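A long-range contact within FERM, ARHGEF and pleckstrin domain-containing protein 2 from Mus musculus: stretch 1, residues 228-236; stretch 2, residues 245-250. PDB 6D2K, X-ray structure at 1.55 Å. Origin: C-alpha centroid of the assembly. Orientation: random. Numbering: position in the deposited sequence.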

# COMPACT_ATOMS: atom_id res chain seq x y z
N THR A 228 8.06 -12.45 -13.25
CA THR A 228 6.82 -12.65 -12.52
C THR A 228 6.73 -14.14 -12.20
O THR A 228 6.65 -14.97 -13.11
CB THR A 228 5.58 -12.21 -13.33
OG1 THR A 228 5.61 -10.80 -13.56
CG2 THR A 228 4.31 -12.55 -12.57
N PHE A 229 6.77 -14.47 -10.93
CA PHE A 229 6.59 -15.85 -10.51
C PHE A 229 5.12 -16.00 -10.14
O PHE A 229 4.73 -15.78 -9.00
CB PHE A 229 7.53 -16.20 -9.35
CG PHE A 229 8.98 -15.92 -9.65
CD1 PHE A 229 9.57 -16.47 -10.78
CD2 PHE A 229 9.74 -15.11 -8.83
CE1 PHE A 229 10.90 -16.20 -11.07
CE2 PHE A 229 11.05 -14.84 -9.12
CZ PHE A 229 11.64 -15.39 -10.24
N ASN A 230 4.32 -16.37 -11.13
CA ASN A 230 2.88 -16.50 -10.94
C ASN A 230 2.54 -17.50 -9.86
O ASN A 230 3.22 -18.52 -9.71
CB ASN A 230 2.20 -16.92 -12.24
CG ASN A 230 2.59 -16.04 -13.41
OD1 ASN A 230 3.61 -16.27 -14.06
ND2 ASN A 230 1.76 -15.04 -13.69
N TRP A 231 1.48 -17.23 -9.11
CA TRP A 231 1.10 -18.11 -8.01
C TRP A 231 0.93 -19.57 -8.43
O TRP A 231 1.22 -20.48 -7.66
CB TRP A 231 -0.17 -17.60 -7.32
CG TRP A 231 0.02 -16.31 -6.58
CD1 TRP A 231 -0.62 -15.12 -6.82
CD2 TRP A 231 0.91 -16.07 -5.49
NE1 TRP A 231 -0.18 -14.16 -5.94
CE2 TRP A 231 0.76 -14.71 -5.11
CE3 TRP A 231 1.83 -16.86 -4.80
CZ2 TRP A 231 1.49 -14.15 -4.07
CZ3 TRP A 231 2.55 -16.29 -3.77
CH2 TRP A 231 2.38 -14.95 -3.42
N SER A 232 0.46 -19.78 -9.65
CA SER A 232 0.22 -21.14 -10.13
C SER A 232 1.51 -21.95 -10.19
O SER A 232 1.48 -23.18 -10.16
CB SER A 232 -0.48 -21.12 -11.49
OG SER A 232 0.34 -20.53 -12.49
N LYS A 233 2.66 -21.26 -10.27
CA LYS A 233 3.95 -21.94 -10.40
C LYS A 233 4.70 -22.02 -9.08
O LYS A 233 5.75 -22.65 -9.00
CB LYS A 233 4.82 -21.23 -11.43
CG LYS A 233 4.18 -21.09 -12.79
CD LYS A 233 5.03 -20.24 -13.72
CE LYS A 233 4.30 -19.95 -15.02
NZ LYS A 233 5.15 -19.15 -15.95
N VAL A 234 4.16 -21.38 -8.06
CA VAL A 234 4.82 -21.32 -6.76
C VAL A 234 4.34 -22.45 -5.88
O VAL A 234 3.15 -22.54 -5.55
CB VAL A 234 4.53 -19.97 -6.08
CG1 VAL A 234 5.09 -19.95 -4.65
CG2 VAL A 234 5.10 -18.83 -6.90
N ARG A 235 5.25 -23.34 -5.49
CA ARG A 235 4.91 -24.48 -4.66
C ARG A 235 5.05 -24.17 -3.18
O ARG A 235 4.28 -24.67 -2.36
CB ARG A 235 5.82 -25.66 -5.01
CG ARG A 235 5.92 -25.95 -6.50
CD ARG A 235 4.93 -27.02 -6.91
NE ARG A 235 3.71 -26.45 -7.47
CZ ARG A 235 3.55 -26.17 -8.76
NH1 ARG A 235 4.53 -26.41 -9.61
NH2 ARG A 235 2.41 -25.65 -9.19
N LYS A 236 6.04 -23.35 -2.83
CA LYS A 236 6.26 -23.01 -1.42
C LYS A 236 7.09 -21.74 -1.28
O LYS A 236 7.97 -21.48 -2.10
CB LYS A 236 6.96 -24.15 -0.68
CG LYS A 236 7.04 -23.92 0.83
CD LYS A 236 7.61 -25.12 1.57
CE LYS A 236 7.33 -25.00 3.07
NZ LYS A 236 7.96 -26.09 3.86
N LEU A 245 13.29 -17.81 0.02
CA LEU A 245 13.31 -18.99 -0.84
C LEU A 245 11.98 -19.21 -1.56
O LEU A 245 10.94 -19.32 -0.91
CB LEU A 245 13.66 -20.25 -0.02
CG LEU A 245 15.10 -20.42 0.50
CD1 LEU A 245 15.48 -19.33 1.49
CD2 LEU A 245 15.26 -21.78 1.16
N ILE A 246 12.00 -19.27 -2.88
CA ILE A 246 10.79 -19.57 -3.64
C ILE A 246 10.94 -20.93 -4.29
O ILE A 246 11.82 -21.11 -5.13
CB ILE A 246 10.56 -18.56 -4.77
CG1 ILE A 246 10.66 -17.13 -4.28
CG2 ILE A 246 9.20 -18.80 -5.41
CD1 ILE A 246 10.50 -16.10 -5.39
N LYS A 247 10.08 -21.88 -3.92
CA LYS A 247 10.08 -23.18 -4.60
C LYS A 247 9.11 -23.09 -5.78
O LYS A 247 7.95 -22.70 -5.59
CB LYS A 247 9.67 -24.30 -3.65
CG LYS A 247 9.80 -25.68 -4.27
CD LYS A 247 9.35 -26.76 -3.29
CE LYS A 247 9.07 -28.05 -4.04
NZ LYS A 247 8.56 -29.12 -3.14
N LEU A 248 9.60 -23.43 -6.97
CA LEU A 248 8.97 -23.08 -8.26
C LEU A 248 9.07 -24.24 -9.24
O LEU A 248 9.62 -25.27 -8.91
CB LEU A 248 9.74 -21.90 -8.87
CG LEU A 248 9.04 -20.62 -9.29
CD1 LEU A 248 8.08 -20.12 -8.24
CD2 LEU A 248 10.10 -19.57 -9.60
N HIS A 249 8.59 -24.05 -10.47
CA HIS A 249 8.86 -25.04 -11.52
C HIS A 249 10.36 -25.14 -11.73
O HIS A 249 11.04 -24.12 -11.78
CB HIS A 249 8.23 -24.62 -12.85
CG HIS A 249 6.74 -24.65 -12.85
ND1 HIS A 249 5.99 -25.16 -11.81
CD2 HIS A 249 5.85 -24.25 -13.79
CE1 HIS A 249 4.70 -25.05 -12.10
NE2 HIS A 249 4.59 -24.50 -13.30
N PRO A 250 10.89 -26.37 -11.88
CA PRO A 250 12.33 -26.58 -12.03
C PRO A 250 12.89 -26.10 -13.36
O PRO A 250 12.18 -26.05 -14.36
CB PRO A 250 12.47 -28.11 -11.93
CG PRO A 250 11.15 -28.63 -12.38
CD PRO A 250 10.15 -27.65 -11.83

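A strand runs into a short 3-10 segment, residues 231-233, and the chain that follows it pairs at Lys236 with Lys247 of the second stretch. Together the two stretches bury 551 Å² of surface, counting both sides. The 3-10 segment is held by backbone hydrogen bonds of its own, from Lys233 N to Asn230 O (2.9 Å) and from Val234 N to Trp231 O (3.1 Å).

Backbone pairing is concentrated at one antiparallel bridge, Lys236 with Lys247, whose CA atoms are 5.0 Å apart. Lys247 N donates to Lys236 O at 2.8 Å with a nearly straight N-H...O angle of 166°. The return bond, from Lys236 N to Lys247 O, is weak at 3.4 Å, although its angle of 162° is favourable. The carbonyl of Lys247 is engaged more closely by the preceding residue: Arg235 N donates to Lys247 O at 2.8 Å and 155°. One acceptor thus receives two successive amides, the shorter bond coming from Arg235 rather than from the bridge partner. Further along, Leu248 CA approaches Lys233 O at 3.3 Å; the angle of 147° at the hydrogen fits a CA-H...O interaction.

Apolar packing joins Phe229 and Val234 to Ile246 and Leu248. The CA-to-CB bond of Phe229 points toward the second stretch, and its ring meets both aliphatic partners obliquely: Phe229 CD1 lies 3.4 Å from Leu248 CD2, and Phe229 CD2 lies 3.7 Å from Ile246 CD1. Leu248 CD1 also lies 3.5 Å from Val234 CG2. A looser contact, 4.3 Å between Val234 CG1 and Ile246 CG2, extends the cluster. Such contacts gain from dispersion and from the removal of hydrocarbon surface from water.

Several polar side chains also make contact through their carbon atoms. Lys233 CB sits 3.8 Å from the centroid of the His249 ring, only 11° off the ring normal, so that its aliphatic C-H groups face the imidazole pi cloud in a CH-pi contact. Lys233 CG is also 3.5 Å from His249 NE2, and beyond it the chain, t from chi2 onward, leads its end away. At the bridge, Lys236 and Lys247 project to the same face of the sheet; their CB atoms are 4.0 Å apart, while the ends of both chains lead away, so the pair associates through methylene groups near the backbone without forcing two like charges together. Arg235 makes a similar aliphatic contact, its CB lying 4.0 Å from Lys247 CG. Its guanidinium meets the edge of the His249 ring, but Arg235 NH1 and His249 CE1 are modelled too close, at 2.8 Å, for this approach to bear interpretation.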